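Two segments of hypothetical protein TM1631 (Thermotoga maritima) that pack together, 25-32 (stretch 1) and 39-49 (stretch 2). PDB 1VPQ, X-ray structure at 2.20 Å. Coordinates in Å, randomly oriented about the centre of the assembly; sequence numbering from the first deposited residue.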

# COMPACT_ATOMS: atom_id res chain seq x y z
N ASP A 25 -16.98 -2.96 -9.76
CA ASP A 25 -17.48 -1.77 -9.03
C ASP A 25 -17.16 -0.43 -9.70
O ASP A 25 -17.98 0.49 -9.66
CB ASP A 25 -16.87 -1.72 -7.62
CG ASP A 25 -17.77 -2.29 -6.54
OD1 ASP A 25 -18.76 -2.98 -6.88
OD2 ASP A 25 -17.50 -2.03 -5.35
N TRP A 26 -15.95 -0.32 -10.28
CA TRP A 26 -15.47 0.92 -10.92
C TRP A 26 -16.12 1.22 -12.29
O TRP A 26 -16.07 2.36 -12.75
CB TRP A 26 -13.94 0.90 -11.06
CG TRP A 26 -13.17 0.94 -9.77
CD1 TRP A 26 -13.64 0.63 -8.52
CD2 TRP A 26 -11.78 1.26 -9.61
NE1 TRP A 26 -12.63 0.77 -7.60
CE2 TRP A 26 -11.48 1.15 -8.23
CE3 TRP A 26 -10.76 1.63 -10.48
CZ2 TRP A 26 -10.21 1.39 -7.72
CZ3 TRP A 26 -9.48 1.88 -9.97
CH2 TRP A 26 -9.23 1.75 -8.60
N LYS A 27 -16.71 0.21 -12.92
CA LYS A 27 -17.45 0.43 -14.17
C LYS A 27 -18.69 1.28 -13.91
O LYS A 27 -19.50 0.95 -13.04
CB LYS A 27 -17.89 -0.90 -14.79
CG LYS A 27 -16.82 -1.66 -15.53
CD LYS A 27 -17.44 -2.89 -16.17
CE LYS A 27 -16.64 -3.39 -17.32
N GLY A 28 -18.85 2.35 -14.69
CA GLY A 28 -19.95 3.31 -14.49
C GLY A 28 -19.70 4.28 -13.35
O GLY A 28 -20.63 4.93 -12.84
N VAL A 29 -18.43 4.36 -12.93
CA VAL A 29 -17.98 5.28 -11.90
C VAL A 29 -16.76 5.98 -12.46
O VAL A 29 -16.87 7.10 -12.94
CB VAL A 29 -17.70 4.54 -10.56
CG1 VAL A 29 -17.18 5.51 -9.49
CG2 VAL A 29 -18.95 3.83 -10.06
N VAL A 30 -15.60 5.32 -12.46
CA VAL A 30 -14.39 5.87 -13.10
C VAL A 30 -14.00 5.14 -14.38
O VAL A 30 -13.24 5.68 -15.18
CB VAL A 30 -13.16 5.92 -12.16
CG1 VAL A 30 -13.38 6.94 -11.05
CG2 VAL A 30 -12.83 4.54 -11.58
N TYR A 31 -14.50 3.92 -14.55
CA TYR A 31 -14.35 3.20 -15.81
C TYR A 31 -15.64 3.33 -16.63
O TYR A 31 -16.74 3.32 -16.06
CB TYR A 31 -14.02 1.71 -15.59
CG TYR A 31 -12.67 1.41 -14.98
CD1 TYR A 31 -11.56 2.22 -15.21
CD2 TYR A 31 -12.49 0.27 -14.20
CE1 TYR A 31 -10.32 1.93 -14.66
CE2 TYR A 31 -11.25 -0.03 -13.64
CZ TYR A 31 -10.17 0.80 -13.87
OH TYR A 31 -8.94 0.51 -13.32
N PRO A 32 -15.51 3.42 -17.97
CA PRO A 32 -16.72 3.44 -18.78
C PRO A 32 -17.51 2.16 -18.57
O PRO A 32 -16.93 1.10 -18.34
CB PRO A 32 -16.18 3.52 -20.21
CG PRO A 32 -14.79 4.02 -20.08
CD PRO A 32 -14.29 3.49 -18.80
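Stretch 2 39-49: QFLKYYWAVLG

No hydrogen bond joins these two segments among the modelled atoms; aromatic rings do most of the work, and Tyr31 is at the centre of it. Its ring makes an offset stack with Phe40, planes 15° apart and centroids 4.7 Å apart, yet stands at 88° to the ring of Tyr43, where Tyr31 CD1 comes 3.7 Å from Tyr43 CD1.

Stretch 2 is helical from Phe40 to Ala46, with Gln39 at the N-cap; Gly49, at positive phi, leaves the helical conformation. Successive turns therefore bring Phe40, Tyr43 and Tyr44 to stretch 1, with Leu48 following beyond. Stretch 1 has no regular helix or strand, but it is not loose: Trp26 O accepts from the backbone N of Val29, Tyr31 and, weakly, Val30, while Gly28 N donates to Tyr31 O. This compact turn holds the backbone from which Tyr31 reaches the helix.

Around the stack, the neighbours fill in. Lys27 CE meets the edge of the Phe40 ring, 4.0 Å from CZ. Pro32 CD lies over the face of Tyr43, 3.9 Å from the ring centroid, a CH-pi contact. Leu48 CD1 packs 3.9 Å from Tyr31 CE1 and 4.5 Å from Val30 CB. Trp26 CZ3 touches Tyr44 CD2 more distantly, at 4.4 Å, edge to edge.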

# COMPACT_ATOMS: atom_id res chain seq x y z
N GLN A 39 -8.75 -4.32 -20.57
CA GLN A 39 -8.31 -2.94 -20.85
C GLN A 39 -8.32 -2.05 -19.60
O GLN A 39 -8.10 -0.85 -19.70
CB GLN A 39 -9.18 -2.32 -21.94
N PHE A 40 -8.57 -2.65 -18.43
CA PHE A 40 -8.59 -1.91 -17.17
C PHE A 40 -7.24 -1.27 -16.86
O PHE A 40 -7.18 -0.10 -16.47
CB PHE A 40 -8.93 -2.83 -15.98
CG PHE A 40 -10.40 -3.16 -15.82
CD1 PHE A 40 -11.39 -2.51 -16.55
CD2 PHE A 40 -10.78 -4.10 -14.88
CE1 PHE A 40 -12.73 -2.83 -16.37
CE2 PHE A 40 -12.12 -4.43 -14.68
CZ PHE A 40 -13.10 -3.79 -15.43
N LEU A 41 -6.16 -2.04 -17.00
CA LEU A 41 -4.83 -1.54 -16.67
C LEU A 41 -4.41 -0.42 -17.62
O LEU A 41 -3.88 0.59 -17.17
CB LEU A 41 -3.79 -2.67 -16.66
CG LEU A 41 -2.36 -2.22 -16.28
CD1 LEU A 41 -2.29 -1.60 -14.88
CD2 LEU A 41 -1.38 -3.37 -16.40
N LYS A 42 -4.64 -0.60 -18.91
CA LYS A 42 -4.34 0.44 -19.90
C LYS A 42 -5.14 1.72 -19.61
O LYS A 42 -4.58 2.82 -19.66
CB LYS A 42 -4.63 -0.04 -21.32
CG LYS A 42 -4.25 0.96 -22.40
CD LYS A 42 -4.37 0.34 -23.76
CE LYS A 42 -3.84 1.25 -24.86
NZ LYS A 42 -3.72 0.51 -26.15
N TYR A 43 -6.42 1.57 -19.29
CA TYR A 43 -7.27 2.72 -18.94
C TYR A 43 -6.77 3.41 -17.68
O TYR A 43 -6.79 4.63 -17.58
CB TYR A 43 -8.73 2.31 -18.76
CG TYR A 43 -9.69 3.48 -18.90
CD1 TYR A 43 -9.99 4.29 -17.80
CD2 TYR A 43 -10.26 3.80 -20.13
CE1 TYR A 43 -10.86 5.38 -17.92
CE2 TYR A 43 -11.13 4.89 -20.26
CZ TYR A 43 -11.42 5.67 -19.16
OH TYR A 43 -12.28 6.74 -19.29
N TYR A 44 -6.35 2.62 -16.71
CA TYR A 44 -5.79 3.11 -15.46
C TYR A 44 -4.58 4.06 -15.68
O TYR A 44 -4.57 5.18 -15.16
CB TYR A 44 -5.40 1.91 -14.59
CG TYR A 44 -4.82 2.22 -13.23
CD1 TYR A 44 -3.45 2.40 -13.07
CD2 TYR A 44 -5.63 2.29 -12.11
CE1 TYR A 44 -2.90 2.67 -11.83
CE2 TYR A 44 -5.09 2.55 -10.85
CZ TYR A 44 -3.72 2.75 -10.72
OH TYR A 44 -3.16 3.02 -9.49
N TRP A 45 -3.58 3.62 -16.45
CA TRP A 45 -2.36 4.43 -16.66
C TRP A 45 -2.44 5.43 -17.82
O TRP A 45 -1.87 6.53 -17.73
CB TRP A 45 -1.09 3.56 -16.79
CG TRP A 45 -1.01 2.62 -17.98
CD1 TRP A 45 -1.21 1.27 -17.96
CD2 TRP A 45 -0.66 2.95 -19.34
NE1 TRP A 45 -1.02 0.74 -19.22
CE2 TRP A 45 -0.69 1.75 -20.08
CE3 TRP A 45 -0.33 4.15 -20.00
CZ2 TRP A 45 -0.41 1.71 -21.45
CZ3 TRP A 45 -0.05 4.10 -21.36
CH2 TRP A 45 -0.10 2.89 -22.07
N ALA A 46 -3.11 5.05 -18.91
CA ALA A 46 -3.16 5.88 -20.12
C ALA A 46 -4.15 7.04 -20.03
O ALA A 46 -3.88 8.13 -20.52
CB ALA A 46 -3.46 5.04 -21.34
N VAL A 47 -5.30 6.79 -19.39
CA VAL A 47 -6.39 7.76 -19.32
C VAL A 47 -6.48 8.41 -17.93
O VAL A 47 -6.31 9.61 -17.80
CB VAL A 47 -7.75 7.12 -19.70
CG1 VAL A 47 -8.85 8.17 -19.79
CG2 VAL A 47 -7.62 6.36 -21.02
N LEU A 48 -6.72 7.61 -16.88
CA LEU A 48 -6.78 8.15 -15.52
C LEU A 48 -5.43 8.73 -15.06
O LEU A 48 -5.38 9.54 -14.13
CB LEU A 48 -7.27 7.10 -14.52
CG LEU A 48 -8.63 6.45 -14.79
CD1 LEU A 48 -8.97 5.48 -13.68
CD2 LEU A 48 -9.72 7.49 -14.93
N GLY A 49 -4.34 8.30 -15.70
CA GLY A 49 -3.04 8.99 -15.56
C GLY A 49 -2.23 8.62 -14.33
O GLY A 49 -1.24 9.29 -14.01